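Local coordinates for extracellular solute-binding protein family 1 (Kribbella flavida, PDB 5IXP) that probably binds a solute outside the cell and delivers it to an ABC transporter for uptake, at residues E195-T200 and A379-A384; A173-N176 and Q180-Y183; A206-G211 and A368-G373. One frame throughout, in Å; residues are numbered along the deposited sequence. Where two conformers were deposited one is given.

Contact 1. Residues E195-T200 and A379-A384; sequences ELLKRT and AAWKQA
Trp381 reaches from helix 377-392 to helix 195-209 and is met there by Lys198, with Leu197 touching the far end of the indole. Just before it, Ala380 turns its methyl to Val370 of helix 356-371, so the helix packs against a second neighbour on another side. Trp381 itself points toward 195-200. Its CG is anti to the backbone N (chi1 174°), which extends the indole toward helix 195-209. The lysine lies over one face of the ring, with Lys198 CD 3.4 Å above the Trp381 plane. The nearest carbon pair is Lys198 CD to Trp381 CE2 at 3.5 Å. Bends at chi2 and chi4 fold the chain so that Lys198 CE comes over the Trp381 five-membered ring, 3.5 Å from its centroid and only 3° off the normal, a CH-pi contact. Lys198 NZ lies farther up, 4.9 Å from the centroid of that Trp381 ring, in a cation-pi interaction over the same face. The ammonium is also in a salt bridge with Asp202, one turn later on its own helix, and the carboxylate probably fixes where the chain lies. At the six-membered end Trp381 CH2 is 4.4 Å from Leu197 CG, a looser apolar touch. The Trp201 ring also meets the indole, with the planes inclined at about 60°. Further along, Gln383 is held by Gln375 and Glu387, while Ala384 rests on Phe363 and Ala366 of helix 356-371. The two segments bury 166 Å² between them, most of it contributed by the indole and the lysine. An aliphatic lysine chain laid across a tryptophan face is a familiar form of cation-pi and CH-pi packing, and here it joins the C-terminal helix to the helical part of a solute-binding protein fold.

Contact 2. Residues A173-N176 and Q180-Y183; sequences AMRN and QAYY
Arg175 of helix 167-175 meets Ala181 and Tyr182 after the chain has turned back on itself. The closest approach is Arg175 CD to Tyr182 OH at 3.1 Å, a tight meeting of a methylene and a phenol oxygen. NE sits obliquely above the OH end of the phenol, with Arg175 NE 3.6 Å from Tyr182 CE2. The side chains run at about a right angle to each other, yet the guanidinium and phenol planes are only 11° apart. Arg175 CG stands anti to its own N (chi1 -165°), and the bend at chi3 turns the guanidinium over toward that end. Ala181 CB lies 4.2 Å above one face of the Tyr182 ring, offset toward the rim. The same Ala181 CB is 4.1 Å from Arg175 CG and at the edge of the guanidinium, near its plane.

Outside this shell, polar partners are likely to hold the two side chains. Arg175 NH1 forms a salt bridge with Glu172, one turn earlier on the same helix, and Tyr182 OH is hydrogen-bonded to Asn360 OD1 of helix 356-371. The Tyr182 ring also meets Phe363, with their planes about 20° apart. Asn194 donates its side-chain amide to the carbonyls of Gln180 and Ala181, and Gln350 reaches the carbonyl of Arg175, so both backbones are gripped from outside.

All three touching residues are buried, and across the turn they meet by van der Waals contact. The arginine's charge is probably balanced largely by Glu172 and the phenol's hydroxyl is occupied by Asn360, which suggests that the close polar groups are oriented mainly by their other partners.

Contact 3. Residues A206-G211 and A368-G373; sequences AATEDG and ARVDEG
Thr208, near the end of helix 195-209, faces Asp371 in the last turn of helix 356-371, where the two backbones come closest, 6.3 Å between Thr208 CA and Asp371 CA. Thr208 CB, directed toward the other helix, already lies 4.0 Å from Asp371 OD1. Beyond CB the side chain divides. The methyl makes the main touch, with Thr208 CG2 3.5 Å from Asp371 OD1. The same threonine side chain also touches Ala167. The hydroxyl branch sits between the backbone N and the carbonyl carbon (chi1 68°), from where it bonds back to the carbonyl of Val205 on its own helix; across the gap it has merely a distant neighbour, Thr208 OG1 to Val370 CG1 at 4.5 Å.

The aspartate is fixed by other groups. Asp371 OD1 is hydrogen-bonded to Ser213 OG, and Asp371 OD2 to the backbone N of Ala167, the first residue of helix 167-175, a place where a negative charge would be expected to be favoured. Lys215 bonds to the carbonyl of Asp371. Both helices end just beyond the touching residues in Schellman motifs: Gly211 N binds Thr208 O at 3.0 Å, with Leu212 N beyond it bonding to Ala207 O, and Gly373 N binds Val370 O at the same length, each glycine having positive phi.

The contact is small, 96 Å² in all. It is van der Waals in character: the Thr208 methyl packs against an oxygen whose hydrogen bond goes to Ser213, while the aspartate ties together helix ends and the chain following Gly211.

Contact 1 lies on the same side of the chain's centre as contact 2 and as contact 3. Between centres, contacts 1 and 2 are about 12 Å apart, contacts 1 and 3 about 14 Å, and contacts 2 and 3 about 20 Å. Helix 195-209 serves contact 1 near its start and contact 3 at its end, while helix 377-392 supplies the other half of contact 1 and helix 356-371 that of contact 3. Contact 2 closes first along the chain, and contact 3 is nested within the loop closed by contact 1. Contacts 1 and 3 thus join helix 195-209 to the two C-terminal helices, whereas contact 2 closes the turn after helix 167-175 and touches contact 1 through Leu197.

Contact 1. Residues E195-T200 and A379-A384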
loop_
_atom_site.group_PDB
_atom_site.type_symbol
_atom_site.label_atom_id
_atom_site.label_comp_id
_atom_site.label_asym_id
_atom_site.label_seq_id
_atom_site.Cartn_x
_atom_site.Cartn_y
_atom_site.Cartn_z
ATOM N N GLU A 195 13.657 0.870 20.056
ATOM C CA GLU A 195 12.696 1.373 21.035
ATOM C C GLU A 195 11.541 2.104 20.359
ATOM O O GLU A 195 10.428 2.121 20.891
ATOM C CB GLU A 195 13.379 2.284 22.068
ATOM C CG GLU A 195 12.476 2.595 23.286
ATOM C CD GLU A 195 13.105 3.522 24.338
ATOM O OE1 GLU A 195 14.327 3.793 24.268
ATOM O OE2 GLU A 195 12.365 3.984 25.243
ATOM N N LEU A 196 11.769 2.696 19.184
ATOM C CA LEU A 196 10.671 3.366 18.495
ATOM C C LEU A 196 9.588 2.378 18.089
ATOM O O LEU A 196 8.398 2.714 18.097
ATOM C CB LEU A 196 11.184 4.117 17.271
ATOM C CG LEU A 196 10.913 5.614 17.344
ATOM C CD1 LEU A 196 11.239 6.252 16.027
ATOM C CD2 LEU A 196 9.472 5.889 17.734
ATOM N N LEU A 197 9.981 1.157 17.740
ATOM C CA LEU A 197 9.013 0.106 17.457
ATOM C C LEU A 197 8.162 -0.204 18.689
ATOM O O LEU A 197 6.931 -0.307 18.601
ATOM C CB LEU A 197 9.763 -1.132 16.983
ATOM C CG LEU A 197 9.046 -2.245 16.249
ATOM C CD1 LEU A 197 8.470 -1.727 14.928
ATOM C CD2 LEU A 197 10.055 -3.372 16.012
ATOM N N LYS A 198 8.802 -0.355 19.851
ATOM C CA LYS A 198 8.046 -0.588 21.081
ATOM C C LYS A 198 7.177 0.617 21.427
ATOM O O LYS A 198 6.056 0.462 21.921
ATOM C CB LYS A 198 8.995 -0.927 22.236
ATOM C CG LYS A 198 8.305 -1.252 23.593
ATOM C CD LYS A 198 7.190 -2.298 23.433
ATOM C CE LYS A 198 6.903 -3.081 24.731
ATOM N NZ LYS A 198 6.426 -2.247 25.876
ATOM N N ARG A 199 7.664 1.832 21.159
ATOM C CA ARG A 199 6.838 2.998 21.456
ATOM C C ARG A 199 5.590 3.025 20.583
ATOM O O ARG A 199 4.508 3.408 21.049
ATOM C CB ARG A 199 7.650 4.285 21.306
ATOM C CG ARG A 199 8.428 4.602 22.571
ATOM C CD ARG A 199 8.967 6.013 22.599
ATOM N NE ARG A 199 9.859 6.199 23.735
ATOM C CZ ARG A 199 10.307 7.381 24.140
ATOM N NH1 ARG A 199 9.937 8.483 23.498
ATOM N NH2 ARG A 199 11.120 7.463 25.187
ATOM N N THR A 200 5.729 2.635 19.311
ATOM C CA THR A 200 4.577 2.492 18.428
ATOM C C THR A 200 3.594 1.471 18.980
ATOM O O THR A 200 2.386 1.725 19.060
ATOM C CB THR A 200 5.054 2.075 17.035
ATOM O OG1 THR A 200 5.933 3.078 16.514
ATOM C CG2 THR A 200 3.880 1.879 16.088
ATOM N N ALA A 379 2.854 -9.879 27.539
ATOM C CA ALA A 379 3.063 -11.256 27.092
ATOM C C ALA A 379 3.087 -11.346 25.570
ATOM O O ALA A 379 3.879 -12.100 24.993
ATOM C CB ALA A 379 1.979 -12.175 27.658
ATOM N N ALA A 380 2.225 -10.580 24.904
ATOM C CA ALA A 380 2.212 -10.606 23.444
ATOM C C ALA A 380 3.496 -10.021 22.869
ATOM O O ALA A 380 4.017 -10.518 21.860
ATOM C CB ALA A 380 0.992 -9.850 22.925
ATOM N N TRP A 381 4.004 -8.950 23.479
ATOM C CA TRP A 381 5.228 -8.345 22.976
ATOM C C TRP A 381 6.405 -9.297 23.132
ATOM O O TRP A 381 7.218 -9.435 22.210
ATOM C CB TRP A 381 5.495 -7.016 23.687
ATOM C CG TRP A 381 6.817 -6.406 23.324
ATOM C CD1 TRP A 381 7.968 -6.441 24.058
ATOM C CD2 TRP A 381 7.122 -5.671 22.134
ATOM N NE1 TRP A 381 8.973 -5.771 23.394
ATOM C CE2 TRP A 381 8.477 -5.290 22.212
ATOM C CE3 TRP A 381 6.377 -5.293 21.011
ATOM C CZ2 TRP A 381 9.108 -4.557 21.206
ATOM C CZ3 TRP A 381 7.002 -4.559 20.016
ATOM C CH2 TRP A 381 8.357 -4.202 20.119
ATOM N N LYS A 382 6.507 -9.976 24.285
ATOM C CA LYS A 382 7.581 -10.945 24.456
ATOM C C LYS A 382 7.451 -12.077 23.449
ATOM O O LYS A 382 8.451 -12.517 22.871
ATOM C CB LYS A 382 7.596 -11.496 25.883
ATOM C CG LYS A 382 7.855 -10.455 26.948
ATOM C CD LYS A 382 7.866 -11.105 28.339
ATOM C CE LYS A 382 8.145 -10.094 29.440
ATOM N NZ LYS A 382 9.523 -9.526 29.344
ATOM N N GLN A 383 6.226 -12.555 23.214
ATOM C CA GLN A 383 6.045 -13.631 22.244
ATOM C C GLN A 383 6.414 -13.172 20.842
ATOM O O GLN A 383 7.061 -13.916 20.094
ATOM C CB GLN A 383 4.608 -14.159 22.268
ATOM C CG GLN A 383 4.357 -15.227 21.208
ATOM C CD GLN A 383 3.014 -15.910 21.360
ATOM O OE1 GLN A 383 2.289 -15.663 22.320
ATOM N NE2 GLN A 383 2.678 -16.786 20.410
ATOM N N ALA A 384 6.022 -11.948 20.466
ATOM C CA ALA A 384 6.399 -11.435 19.151
ATOM C C ALA A 384 7.916 -11.382 19.002
ATOM O O ALA A 384 8.458 -11.782 17.965
ATOM C CB ALA A 384 5.780 -10.054 18.915
#

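Contact 2. Residues A173-N176 and Q180-Y183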
loop_
_atom_site.group_PDB
_atom_site.type_symbol
_atom_site.label_atom_id
_atom_site.label_comp_id
_atom_site.label_asym_id
_atom_site.label_seq_id
_atom_site.Cartn_x
_atom_site.Cartn_y
_atom_site.Cartn_z
ATOM N N ALA A 173 -0.130 1.334 9.374
ATOM C CA ALA A 173 0.005 2.733 8.981
ATOM C C ALA A 173 1.190 3.389 9.676
ATOM O O ALA A 173 1.988 4.082 9.034
ATOM C CB ALA A 173 -1.288 3.490 9.277
HETATM N N MSE A 174 1.346 3.157 10.977
HETATM C CA MSE A 174 2.423 3.795 11.724
HETATM C C MSE A 174 3.783 3.167 11.464
HETATM O O MSE A 174 4.774 3.879 11.285
HETATM C CB MSE A 174 2.130 3.746 13.224
HETATM C CG MSE A 174 0.854 4.468 13.599
HETATM SE SE MSE A 174 0.621 4.354 15.529
HETATM C CE MSE A 174 2.225 5.366 16.037
ATOM N N ARG A 175 3.845 1.833 11.468
ATOM C CA ARG A 175 5.143 1.175 11.360
ATOM C C ARG A 175 5.838 1.527 10.057
ATOM O O ARG A 175 7.066 1.682 10.018
ATOM C CB ARG A 175 5.002 -0.339 11.455
ATOM C CG ARG A 175 6.356 -0.986 11.717
ATOM C CD ARG A 175 6.353 -2.442 11.383
ATOM N NE ARG A 175 6.373 -2.692 9.945
ATOM C CZ ARG A 175 5.296 -2.966 9.220
ATOM N NH1 ARG A 175 4.102 -3.003 9.793
ATOM N NH2 ARG A 175 5.410 -3.208 7.922
ATOM N N ASN A 176 5.075 1.643 8.975
ATOM C CA ASN A 176 5.704 1.878 7.685
ATOM C C ASN A 176 6.267 3.282 7.546
ATOM O O ASN A 176 7.001 3.535 6.586
ATOM C CB ASN A 176 4.712 1.582 6.565
ATOM C CG ASN A 176 4.605 0.107 6.295
ATOM O OD1 ASN A 176 5.556 -0.506 5.821
ATOM N ND2 ASN A 176 3.465 -0.480 6.621
ATOM N N GLN A 180 13.451 3.180 10.593
ATOM C CA GLN A 180 13.769 1.765 10.579
ATOM C C GLN A 180 12.720 1.015 11.377
ATOM O O GLN A 180 12.158 1.529 12.347
ATOM C CB GLN A 180 15.169 1.475 11.132
ATOM C CG GLN A 180 15.264 1.525 12.622
ATOM C CD GLN A 180 16.688 1.418 13.084
ATOM O OE1 GLN A 180 17.619 1.628 12.303
ATOM N NE2 GLN A 180 16.875 1.094 14.358
ATOM N N ALA A 181 12.441 -0.201 10.935
ATOM C CA ALA A 181 11.492 -1.037 11.648
ATOM C C ALA A 181 12.216 -2.286 12.122
ATOM O O ALA A 181 12.647 -2.367 13.272
ATOM C CB ALA A 181 10.290 -1.383 10.760
ATOM N N TYR A 182 12.398 -3.247 11.231
ATOM C CA TYR A 182 12.986 -4.511 11.632
ATOM C C TYR A 182 14.450 -4.653 11.250
ATOM O O TYR A 182 15.144 -5.492 11.838
ATOM C CB TYR A 182 12.180 -5.662 11.026
ATOM C CG TYR A 182 10.713 -5.590 11.369
ATOM C CD1 TYR A 182 10.288 -5.462 12.696
ATOM C CD2 TYR A 182 9.747 -5.633 10.375
ATOM C CE1 TYR A 182 8.937 -5.395 13.012
ATOM C CE2 TYR A 182 8.392 -5.567 10.683
ATOM C CZ TYR A 182 7.990 -5.450 11.998
ATOM O OH TYR A 182 6.644 -5.392 12.297
ATOM N N TYR A 183 14.942 -3.856 10.300
ATOM C CA TYR A 183 16.263 -4.077 9.735
ATOM C C TYR A 183 17.091 -2.805 9.726
ATOM O O TYR A 183 16.577 -1.704 9.514
ATOM C CB TYR A 183 16.179 -4.605 8.302
ATOM C CG TYR A 183 15.767 -6.053 8.184
ATOM C CD1 TYR A 183 16.714 -7.064 8.215
ATOM C CD2 TYR A 183 14.429 -6.405 8.035
ATOM C CE1 TYR A 183 16.344 -8.392 8.096
ATOM C CE2 TYR A 183 14.046 -7.731 7.914
ATOM C CZ TYR A 183 15.009 -8.722 7.942
ATOM O OH TYR A 183 14.639 -10.044 7.817
#

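Contact 3. Residues A206-G211 and A368-G373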
loop_
_atom_site.group_PDB
_atom_site.type_symbol
_atom_site.label_atom_id
_atom_site.label_comp_id
_atom_site.label_asym_id
_atom_site.label_seq_id
_atom_site.Cartn_x
_atom_site.Cartn_y
_atom_site.Cartn_z
ATOM N N ALA A 206 -2.256 1.375 24.041
ATOM C CA ALA A 206 -2.972 2.314 24.899
ATOM C C ALA A 206 -4.284 2.747 24.255
ATOM O O ALA A 206 -5.302 2.891 24.940
ATOM C CB ALA A 206 -2.092 3.520 25.219
ATOM N N ALA A 207 -4.286 2.935 22.930
ATOM C CA ALA A 207 -5.524 3.259 22.231
ATOM C C ALA A 207 -6.555 2.143 22.381
ATOM O O ALA A 207 -7.746 2.416 22.591
ATOM C CB ALA A 207 -5.236 3.530 20.750
ATOM N N THR A 208 -6.127 0.876 22.268
ATOM C CA THR A 208 -7.076 -0.222 22.451
ATOM C C THR A 208 -7.608 -0.242 23.876
ATOM O O THR A 208 -8.793 -0.509 24.100
ATOM C CB THR A 208 -6.449 -1.582 22.104
ATOM O OG1 THR A 208 -5.438 -1.938 23.063
ATOM C CG2 THR A 208 -5.857 -1.581 20.695
ATOM N N GLU A 209 -6.749 0.045 24.853
ATOM C CA GLU A 209 -7.223 0.107 26.233
ATOM C C GLU A 209 -8.204 1.254 26.437
ATOM O O GLU A 209 -9.040 1.202 27.346
ATOM C CB GLU A 209 -6.041 0.237 27.188
ATOM C CG GLU A 209 -5.166 -0.991 27.219
ATOM C CD GLU A 209 -3.882 -0.770 27.981
ATOM O OE1 GLU A 209 -3.557 0.403 28.278
ATOM O OE2 GLU A 209 -3.200 -1.773 28.283
ATOM N N ASP A 210 -8.120 2.291 25.617
ATOM C CA ASP A 210 -9.050 3.405 25.690
ATOM C C ASP A 210 -10.302 3.178 24.852
ATOM O O ASP A 210 -11.113 4.099 24.714
ATOM C CB ASP A 210 -8.353 4.701 25.267
ATOM C CG ASP A 210 -7.226 5.093 26.213
ATOM O OD1 ASP A 210 -7.298 4.719 27.404
ATOM O OD2 ASP A 210 -6.272 5.774 25.771
ATOM N N GLY A 211 -10.484 1.976 24.303
ATOM C CA GLY A 211 -11.686 1.661 23.556
ATOM C C GLY A 211 -11.714 2.195 22.145
ATOM O O GLY A 211 -12.786 2.264 21.537
ATOM N N ALA A 368 -2.940 -8.361 17.247
ATOM C CA ALA A 368 -4.333 -8.781 17.135
ATOM C C ALA A 368 -4.785 -9.523 18.388
ATOM O O ALA A 368 -5.929 -9.368 18.829
ATOM C CB ALA A 368 -4.529 -9.655 15.893
ATOM N N ARG A 369 -3.905 -10.340 18.973
ATOM C CA ARG A 369 -4.266 -11.032 20.210
ATOM C C ARG A 369 -4.528 -10.041 21.339
ATOM O O ARG A 369 -5.456 -10.227 22.132
ATOM C CB ARG A 369 -3.179 -12.033 20.601
ATOM C CG ARG A 369 -3.099 -13.259 19.673
ATOM C CD ARG A 369 -2.208 -14.354 20.255
ATOM N NE ARG A 369 -0.838 -13.903 20.510
ATOM C CZ ARG A 369 0.163 -13.982 19.636
ATOM N NH1 ARG A 369 -0.037 -14.484 18.417
ATOM N NH2 ARG A 369 1.372 -13.551 19.981
ATOM N N VAL A 370 -3.734 -8.971 21.419
ATOM C CA VAL A 370 -4.004 -7.918 22.399
ATOM C C VAL A 370 -5.330 -7.238 22.094
ATOM O O VAL A 370 -6.164 -7.035 22.985
ATOM C CB VAL A 370 -2.862 -6.890 22.430
ATOM C CG1 VAL A 370 -3.200 -5.782 23.414
ATOM C CG2 VAL A 370 -1.553 -7.557 22.804
ATOM N N ASP A 371 -5.524 -6.853 20.828
ATOM C CA ASP A 371 -6.733 -6.149 20.419
ATOM C C ASP A 371 -7.976 -6.951 20.774
ATOM O O ASP A 371 -8.969 -6.389 21.251
ATOM C CB ASP A 371 -6.659 -5.875 18.911
ATOM C CG ASP A 371 -7.590 -4.758 18.437
ATOM O OD1 ASP A 371 -8.063 -3.934 19.250
ATOM O OD2 ASP A 371 -7.819 -4.691 17.213
ATOM N N GLU A 372 -7.926 -8.269 20.582
ATOM C CA GLU A 372 -9.060 -9.158 20.808
ATOM C C GLU A 372 -9.152 -9.648 22.249
ATOM O O GLU A 372 -10.064 -10.423 22.569
ATOM C CB GLU A 372 -8.978 -10.351 19.844
ATOM C CG GLU A 372 -8.988 -9.937 18.363
ATOM C CD GLU A 372 -8.506 -11.032 17.403
ATOM O OE1 GLU A 372 -8.149 -12.138 17.866
ATOM O OE2 GLU A 372 -8.481 -10.777 16.176
ATOM N N GLY A 373 -8.238 -9.223 23.121
ATOM C CA GLY A 373 -8.295 -9.605 24.518
ATOM C C GLY A 373 -7.833 -11.010 24.825
ATOM O O GLY A 373 -8.159 -11.537 25.894
#